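Local coordinates for uncharacterized protein VP1736 (Vibrio parahaemolyticus, PDB 3LXQ) that is of unknown function but carries a sulfatase-family domain with an alkaline-phosphatase-like fold, a mixed sheet packed among helices, at residues S133-E138 with S149-K154; F144-S149 with M379-K384. All coordinates share one frame; numbering follows the deposited sequence.

Contact 1. Residues S133-E138 with S149-K154; sequences SVRGIE and SRAVVK
The first turn and a half of helix 133-141 faces an irregular segment, 149-154, which closes on it to a CA separation of 5.0 Å at Arg135 and Ala151 and then folds into a type I turn from Ala151 to Lys154. Ala151 is the hub: its methyl CB sits against the helix backbone, 3.6 Å from Val134 O, with Val134 CG2 touching the same carbon. Val134 and Val153 cross obliquely, CG1 to CG1 at 3.7 Å. With Val153 CG1 anti to the backbone N (chi1 -180°), CG2 lies over Val134 O and touches Ile137 CG2.

The polar contacts lie along one side of this apolar patch. Arg135 leaves the helix with CG anti to its N, bends at chi2 and chi3, and brings NH2 to Ser149 O at 3.0 Å; the donor stands above the carbonyl plane. NH1 adds a weak bond to the same oxygen, while Ala151 N lies over one face of the guanidinium. Glu138 is extended beyond CG. Glu138 OE1 takes Arg135 NE on its syn lone pair in a 2.7 Å salt bridge. Glu138 OE2 receives Val152 N at 3.1 Å, nearly straight at 164° but from above the carboxylate plane. Held through both oxygens, the buried carboxylate is probably limited in rotation and kept ionised, and the guanidinium, gripped by Glu138 OE1 and Ser149 O, is probably limited too.

Both segments lie in the sulfatase-family region, and Ser133, at the start of the helix, is hydrogen-bonded to Glu94, Asp305 and His306. Lys154 reaches past Val134 to a salt bridge with Asp187. Helix 189-195 packs against both segments, Phe192 touching Val152 and Val153 and Met189 and Phe193 touching Ile137, while Phe246 of strand 241-246 in the central mixed sheet packs against Ile137 and Ser133.

Contact 2. Residues F144-S149 with M379-K384; sequences FPPSPS and MMQYDK
Apolar packing comes first, and prolines supply much of it. Segment 144-149 runs in broadly the same direction as the end of strand 377-382, 27° apart over the touching parts, without any hydrogen bond between the two. Met379, a selenomethionine in the model, carries CG beside its backbone N, and its SE reaches Pro145 CB at 4.2 Å. One residue along the loop and two along the strand, Pro146 crosses Gln381 obliquely and sets its ring carbon CB 3.7 Å from Gln381 CB. The strand alternation explains the pairing: Met379 and Gln381 point toward the prolines, Met380 away.

The polar part centres on the Gln381 amide. Its CG is anti to the backbone N (chi1 -170°), and the bend at chi2 (87°) turns the amide alongside Ser147 and Pro148. Ser147 O lies 3.3 Å from Gln381 CD, a van der Waals contact; Gln381 OE1 is another acceptor and makes no hydrogen bond with it. Gln381 NE2, on the other branch, bonds to Asp383 O at 3.2 Å and passes beside Pro148 CA, so the side chain reaches forward to the backbone two residues on, just past the strand end. The Tyr45 hydroxyl also pairs with NE2, and these partners probably set the flip of the amide.

Within 144-149 an ST turn shapes the last residues: Ser149 N donates to Ser147 OG at 3.0 Å. The contact is plain packing of a proline-rich loop of the sulfatase-family region on the edge strand of the separate antiparallel sheet. Arg135 of helix 133-141 touches both Pro146 and Gln381. Phe434 of helix 422-441 packs on Pro145, and the next strand, 385-390, supplies Phe386 against Met379 and Gln381 and Tyr388 against Met379.

In the fold
From the N terminus, the chain enters helix 133-141, leaves it through the proline-rich run, and returns past the helix at 149-154, so contact 1 closes a short local loop. Contact 2 begins inside that loop and spans 229 intervening residues to strand 377-382. Their segments alternate along the chain, so the two contacts cross; Ser149 belongs to both, and their centres are about 10 Å apart. Arg135 bridges them, its NH1 making a weak hydrogen bond to Ser147 O, while Val152 packs on Phe144. Together they connect a helix beside the large mixed sheet to the edge of the C-terminal antiparallel sheet.

Contact 1. Residues S133-E138 with S149-K154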
ATOM      1  N   SER A 133      -5.726  -6.894  -5.056  1.00 27.14           N
ATOM      2  CA  SER A 133      -6.181  -6.145  -3.903  1.00 27.59           C
ATOM      3  C   SER A 133      -5.599  -6.649  -2.588  1.00 27.37           C
ATOM      4  O   SER A 133      -5.121  -5.832  -1.786  1.00 28.42           O
ATOM      5  CB  SER A 133      -7.711  -6.115  -3.868  1.00 29.01           C
ATOM      6  OG  SER A 133      -8.211  -5.400  -4.995  1.00 29.53           O
ATOM      7  N   VAL A 134      -5.613  -7.967  -2.353  1.00 28.09           N
ATOM      8  CA  VAL A 134      -5.080  -8.487  -1.092  1.00 28.28           C
ATOM      9  C   VAL A 134      -3.591  -8.181  -0.914  1.00 26.84           C
ATOM     10  O   VAL A 134      -3.147  -8.020   0.214  1.00 25.88           O
ATOM     11  CB  VAL A 134      -5.352 -10.005  -0.812  1.00 29.88           C
ATOM     12  CG1 VAL A 134      -6.816 -10.239  -0.446  1.00 32.93           C
ATOM     13  CG2 VAL A 134      -4.914 -10.894  -1.955  1.00 30.37           C
ATOM     14  N   ARG A 135      -2.837  -8.078  -2.014  1.00 25.60           N
ATOM     15  CA  ARG A 135      -1.406  -7.730  -1.903  1.00 24.49           C
ATOM     16  C   ARG A 135      -1.218  -6.254  -1.544  1.00 23.86           C
ATOM     17  O   ARG A 135      -0.286  -5.900  -0.799  1.00 23.61           O
ATOM     18  CB  ARG A 135      -0.609  -8.140  -3.152  1.00 24.63           C
ATOM     19  CG  ARG A 135       0.893  -7.829  -3.054  1.00 24.27           C
ATOM     20  CD  ARG A 135       1.735  -8.921  -3.686  1.00 23.78           C
ATOM     21  NE  ARG A 135       1.959 -10.090  -2.811  1.00 23.14           N
ATOM     22  CZ  ARG A 135       2.216 -11.307  -3.288  1.00 23.78           C
ATOM     23  NH1 ARG A 135       2.229 -11.499  -4.601  1.00 23.31           N
ATOM     24  NH2 ARG A 135       2.455 -12.336  -2.486  1.00 22.65           N
ATOM     25  N   GLY A 136      -2.112  -5.398  -2.030  1.00 24.25           N
ATOM     26  CA  GLY A 136      -2.110  -3.991  -1.580  1.00 23.81           C
ATOM     27  C   GLY A 136      -2.482  -3.830  -0.119  1.00 24.77           C
ATOM     28  O   GLY A 136      -1.936  -2.960   0.586  1.00 24.98           O
ATOM     29  N   ILE A 137      -3.414  -4.654   0.351  1.00 25.14           N
ATOM     30  CA  ILE A 137      -3.748  -4.709   1.794  1.00 25.54           C
ATOM     31  C   ILE A 137      -2.551  -5.250   2.581  1.00 25.24           C
ATOM     32  O   ILE A 137      -2.191  -4.706   3.631  1.00 26.55           O
ATOM     33  CB  ILE A 137      -5.020  -5.564   2.044  1.00 26.66           C
ATOM     34  CG1 ILE A 137      -6.219  -4.939   1.316  1.00 26.20           C
ATOM     35  CG2 ILE A 137      -5.292  -5.723   3.558  1.00 28.60           C
ATOM     36  CD1 ILE A 137      -7.421  -5.866   1.150  1.00 31.00           C
ATOM     37  N   GLU A 138      -1.946  -6.327   2.085  1.00 24.91           N
ATOM     38  CA  GLU A 138      -0.698  -6.868   2.656  1.00 25.33           C
ATOM     39  C   GLU A 138       0.350  -5.774   2.868  1.00 24.91           C
ATOM     40  O   GLU A 138       0.883  -5.610   3.974  1.00 25.38           O
ATOM     41  CB  GLU A 138      -0.152  -7.938   1.718  1.00 25.42           C
ATOM     42  CG  GLU A 138       1.280  -8.396   1.947  1.00 25.47           C
ATOM     43  CD  GLU A 138       1.644  -9.519   0.980  1.00 25.56           C
ATOM     44  OE1 GLU A 138       1.783  -9.222  -0.225  1.00 28.50           O
ATOM     45  OE2 GLU A 138       1.755 -10.697   1.409  1.00 26.02           O
ATOM     46  N   SER A 149       3.572 -16.560  -4.464  1.00 34.68           N
ATOM     47  CA  SER A 149       2.341 -17.058  -3.873  1.00 35.50           C
ATOM     48  C   SER A 149       1.362 -15.922  -3.679  1.00 33.86           C
ATOM     49  O   SER A 149       1.662 -14.754  -3.983  1.00 32.41           O
ATOM     50  CB  SER A 149       2.616 -17.717  -2.514  1.00 36.50           C
ATOM     51  OG  SER A 149       3.311 -18.931  -2.680  1.00 38.55           O
ATOM     52  N   ARG A 150       0.195 -16.265  -3.143  1.00 34.62           N
ATOM     53  CA  ARG A 150      -0.822 -15.274  -2.820  1.00 33.71           C
ATOM     54  C   ARG A 150      -0.351 -14.445  -1.631  1.00 31.49           C
ATOM     55  O   ARG A 150       0.428 -14.914  -0.803  1.00 31.03           O
ATOM     56  CB  ARG A 150      -2.156 -15.960  -2.518  1.00 35.91           C
ATOM     57  CG  ARG A 150      -2.607 -16.936  -3.606  1.00 40.40           C
ATOM     58  CD  ARG A 150      -3.939 -17.632  -3.299  1.00 47.16           C
ATOM     59  NE  ARG A 150      -4.018 -18.218  -1.957  1.00 51.73           N
ATOM     60  CZ  ARG A 150      -3.598 -19.440  -1.617  1.00 55.39           C
ATOM     61  NH1 ARG A 150      -3.032 -20.233  -2.519  1.00 57.81           N
ATOM     62  NH2 ARG A 150      -3.738 -19.869  -0.360  1.00 56.03           N
ATOM     63  N   ALA A 151      -0.807 -13.197  -1.558  1.00 29.94           N
ATOM     64  CA  ALA A 151      -0.617 -12.393  -0.341  1.00 28.44           C
ATOM     65  C   ALA A 151      -1.053 -13.149   0.928  1.00 29.67           C
ATOM     66  O   ALA A 151      -1.947 -14.004   0.881  1.00 30.72           O
ATOM     67  CB  ALA A 151      -1.385 -11.103  -0.467  1.00 27.58           C
ATOM     68  N   VAL A 152      -0.436 -12.802   2.058  1.00 29.56           N
ATOM     69  CA  VAL A 152      -0.681 -13.460   3.343  1.00 30.79           C
ATOM     70  C   VAL A 152      -2.105 -13.272   3.870  1.00 32.03           C
ATOM     71  O   VAL A 152      -2.498 -13.930   4.834  1.00 33.57           O
ATOM     72  CB  VAL A 152       0.323 -13.012   4.456  1.00 30.62           C
ATOM     73  CG1 VAL A 152       1.766 -13.130   3.992  1.00 27.91           C
ATOM     74  CG2 VAL A 152      -0.005 -11.615   4.968  1.00 29.63           C
ATOM     75  N   VAL A 153      -2.878 -12.385   3.246  1.00 31.40           N
ATOM     76  CA  VAL A 153      -4.302 -12.244   3.604  1.00 32.47           C
ATOM     77  C   VAL A 153      -5.017 -13.574   3.363  1.00 34.89           C
ATOM     78  O   VAL A 153      -5.992 -13.905   4.055  1.00 36.68           O
ATOM     79  CB  VAL A 153      -5.002 -11.125   2.798  1.00 31.79           C
ATOM     80  CG1 VAL A 153      -6.480 -10.996   3.202  1.00 33.33           C
ATOM     81  CG2 VAL A 153      -4.264  -9.794   2.962  1.00 29.19           C
ATOM     82  N   LYS A 154      -4.500 -14.341   2.403  1.00 34.92           N
ATOM     83  CA  LYS A 154      -5.107 -15.607   1.993  1.00 37.15           C
ATOM     84  C   LYS A 154      -4.288 -16.846   2.365  1.00 38.60           C
ATOM     85  O   LYS A 154      -4.662 -17.962   2.008  1.00 40.83           O
ATOM     86  CB  LYS A 154      -5.389 -15.602   0.480  1.00 36.86           C
ATOM     87  CG  LYS A 154      -6.500 -14.662   0.078  1.00 36.62           C
ATOM     88  CD  LYS A 154      -6.769 -14.695  -1.409  1.00 37.58           C
ATOM     89  CE  LYS A 154      -8.092 -14.016  -1.704  1.00 38.68           C
ATOM     90  NZ  LYS A 154      -8.325 -13.863  -3.165  1.00 39.00           N
TER

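Contact 2. Residues F144-S149 with M379-K384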
ATOM      1  N   PHE A 144       4.867  -6.418   4.380  1.00 23.78           N
ATOM      2  CA  PHE A 144       5.491  -7.667   3.979  1.00 23.97           C
ATOM      3  C   PHE A 144       5.682  -7.622   2.482  1.00 22.94           C
ATOM      4  O   PHE A 144       4.758  -7.245   1.761  1.00 23.02           O
ATOM      5  CB  PHE A 144       4.580  -8.841   4.359  1.00 25.31           C
ATOM      6  CG  PHE A 144       5.246 -10.209   4.319  1.00 26.56           C
ATOM      7  CD1 PHE A 144       6.386 -10.481   5.072  1.00 27.62           C
ATOM      8  CD2 PHE A 144       4.679 -11.238   3.577  1.00 26.76           C
ATOM      9  CE1 PHE A 144       6.980 -11.737   5.046  1.00 29.00           C
ATOM     10  CE2 PHE A 144       5.258 -12.509   3.553  1.00 27.85           C
ATOM     11  CZ  PHE A 144       6.408 -12.764   4.288  1.00 29.29           C
ATOM     12  N   PRO A 145       6.882  -7.980   2.009  1.00 23.31           N
ATOM     13  CA  PRO A 145       7.176  -7.990   0.577  1.00 22.95           C
ATOM     14  C   PRO A 145       6.460  -9.142  -0.116  1.00 23.77           C
ATOM     15  O   PRO A 145       5.828  -9.960   0.547  1.00 24.82           O
ATOM     16  CB  PRO A 145       8.706  -8.195   0.514  1.00 23.65           C
ATOM     17  CG  PRO A 145       9.198  -8.036   1.893  1.00 24.30           C
ATOM     18  CD  PRO A 145       8.066  -8.357   2.801  1.00 23.89           C
ATOM     19  N   PRO A 146       6.527  -9.181  -1.449  1.00 25.15           N
ATOM     20  CA  PRO A 146       5.762 -10.121  -2.272  1.00 26.18           C
ATOM     21  C   PRO A 146       6.444 -11.476  -2.482  1.00 27.79           C
ATOM     22  O   PRO A 146       7.651 -11.618  -2.266  1.00 29.19           O
ATOM     23  CB  PRO A 146       5.623  -9.378  -3.612  1.00 25.98           C
ATOM     24  CG  PRO A 146       6.857  -8.501  -3.680  1.00 25.23           C
ATOM     25  CD  PRO A 146       7.250  -8.181  -2.246  1.00 25.26           C
ATOM     26  N   SER A 147       5.658 -12.468  -2.889  1.00 29.18           N
ATOM     27  CA  SER A 147       6.179 -13.773  -3.278  1.00 30.56           C
ATOM     28  C   SER A 147       5.443 -14.183  -4.537  1.00 31.40           C
ATOM     29  O   SER A 147       4.533 -13.463  -4.964  1.00 30.59           O
ATOM     30  CB  SER A 147       5.990 -14.810  -2.147  1.00 31.88           C
ATOM     31  OG  SER A 147       4.632 -15.193  -1.980  1.00 32.80           O
ATOM     32  N   PRO A 148       5.836 -15.316  -5.156  1.00 33.39           N
ATOM     33  CA  PRO A 148       5.059 -15.892  -6.265  1.00 34.69           C
ATOM     34  C   PRO A 148       3.739 -16.469  -5.782  1.00 35.20           C
ATOM     35  O   PRO A 148       2.905 -16.842  -6.599  1.00 36.49           O
ATOM     36  CB  PRO A 148       5.951 -17.034  -6.767  1.00 37.36           C
ATOM     37  CG  PRO A 148       7.288 -16.699  -6.298  1.00 36.95           C
ATOM     38  CD  PRO A 148       7.118 -16.010  -4.991  1.00 34.73           C
ATOM     39  N   SER A 149       3.572 -16.560  -4.464  1.00 34.68           N
ATOM     40  CA  SER A 149       2.341 -17.058  -3.873  1.00 35.50           C
ATOM     41  C   SER A 149       1.362 -15.922  -3.679  1.00 33.86           C
ATOM     42  O   SER A 149       1.662 -14.754  -3.983  1.00 32.41           O
ATOM     43  CB  SER A 149       2.616 -17.717  -2.514  1.00 36.50           C
ATOM     44  OG  SER A 149       3.311 -18.931  -2.680  1.00 38.55           O
HETATM   45  N   MSE A 379      10.239  -3.041  -5.453  1.00 25.76           N
HETATM   46  CA  MSE A 379      10.016  -4.446  -5.760  1.00 27.11           C
HETATM   47  C   MSE A 379       8.632  -4.596  -6.359  1.00 27.32           C
HETATM   48  O   MSE A 379       7.675  -4.043  -5.845  1.00 26.56           O
HETATM   49  CB  MSE A 379      10.094  -5.301  -4.490  1.00 26.71           C
HETATM   50  CG  MSE A 379      11.254  -4.959  -3.584  1.00 27.93           C
HETATM   51 SE   MSE A 379      11.255  -6.326  -2.188  1.00 36.00          SE
HETATM   52  CE  MSE A 379      11.954  -5.225  -0.692  1.00 32.41           C
HETATM   53  N   MSE A 380       8.519  -5.367  -7.430  1.00 28.71           N
HETATM   54  CA  MSE A 380       7.196  -5.665  -7.959  1.00 30.23           C
HETATM   55  C   MSE A 380       7.039  -7.086  -8.497  1.00 30.71           C
HETATM   56  O   MSE A 380       7.938  -7.640  -9.146  1.00 31.31           O
HETATM   57  CB  MSE A 380       6.681  -4.560  -8.899  1.00 31.39           C
HETATM   58  CG  MSE A 380       7.559  -4.214 -10.047  1.00 36.04           C
HETATM   59 SE   MSE A 380       7.595  -2.296 -10.497  1.00 42.10          SE
HETATM   60  CE  MSE A 380       9.537  -2.214 -10.501  1.00 40.04           C
ATOM     61  N   GLN A 381       5.906  -7.690  -8.141  1.00 30.36           N
ATOM     62  CA  GLN A 381       5.602  -9.065  -8.506  1.00 31.02           C
ATOM     63  C   GLN A 381       4.458  -9.070  -9.483  1.00 31.64           C
ATOM     64  O   GLN A 381       3.357  -8.627  -9.152  1.00 31.23           O
ATOM     65  CB  GLN A 381       5.203  -9.873  -7.275  1.00 30.98           C
ATOM     66  CG  GLN A 381       5.098 -11.368  -7.514  1.00 32.22           C
ATOM     67  CD  GLN A 381       6.434 -12.086  -7.347  1.00 33.74           C
ATOM     68  OE1 GLN A 381       7.192 -11.791  -6.421  1.00 32.31           O
ATOM     69  NE2 GLN A 381       6.716 -13.049  -8.233  1.00 33.72           N
ATOM     70  N   TYR A 382       4.729  -9.570 -10.687  1.00 32.76           N
ATOM     71  CA  TYR A 382       3.717  -9.759 -11.702  1.00 34.14           C
ATOM     72  C   TYR A 382       3.513 -11.263 -11.896  1.00 35.67           C
ATOM     73  O   TYR A 382       4.241 -11.906 -12.665  1.00 36.05           O
ATOM     74  CB  TYR A 382       4.116  -9.068 -13.019  1.00 34.86           C
ATOM     75  CG  TYR A 382       3.079  -9.207 -14.112  1.00 36.96           C
ATOM     76  CD1 TYR A 382       1.882  -8.483 -14.054  1.00 37.69           C
ATOM     77  CD2 TYR A 382       3.285 -10.058 -15.203  1.00 37.67           C
ATOM     78  CE1 TYR A 382       0.922  -8.603 -15.035  1.00 40.06           C
ATOM     79  CE2 TYR A 382       2.325 -10.188 -16.197  1.00 40.51           C
ATOM     80  CZ  TYR A 382       1.145  -9.454 -16.103  1.00 41.18           C
ATOM     81  OH  TYR A 382       0.178  -9.549 -17.063  1.00 42.78           O
ATOM     82  N   ASP A 383       2.530 -11.818 -11.182  1.00 36.12           N
ATOM     83  CA  ASP A 383       2.307 -13.279 -11.154  1.00 38.12           C
ATOM     84  C   ASP A 383       3.567 -14.030 -10.674  1.00 37.39           C
ATOM     85  O   ASP A 383       3.960 -13.912  -9.515  1.00 36.40           O
ATOM     86  CB  ASP A 383       1.819 -13.790 -12.531  1.00 39.32           C
ATOM     87  CG  ASP A 383       0.459 -13.212 -12.922  1.00 41.93           C
ATOM     88  OD1 ASP A 383      -0.346 -12.908 -12.012  1.00 41.71           O
ATOM     89  OD2 ASP A 383       0.187 -13.073 -14.140  1.00 46.27           O
ATOM     90  N   LYS A 384       4.201 -14.772 -11.580  1.00 38.02           N
ATOM     91  CA  LYS A 384       5.389 -15.556 -11.261  1.00 38.17           C
ATOM     92  C   LYS A 384       6.698 -14.764 -11.430  1.00 37.35           C
ATOM     93  O   LYS A 384       7.777 -15.258 -11.086  1.00 37.84           O
ATOM     94  CB  LYS A 384       5.419 -16.836 -12.118  1.00 40.21           C
TER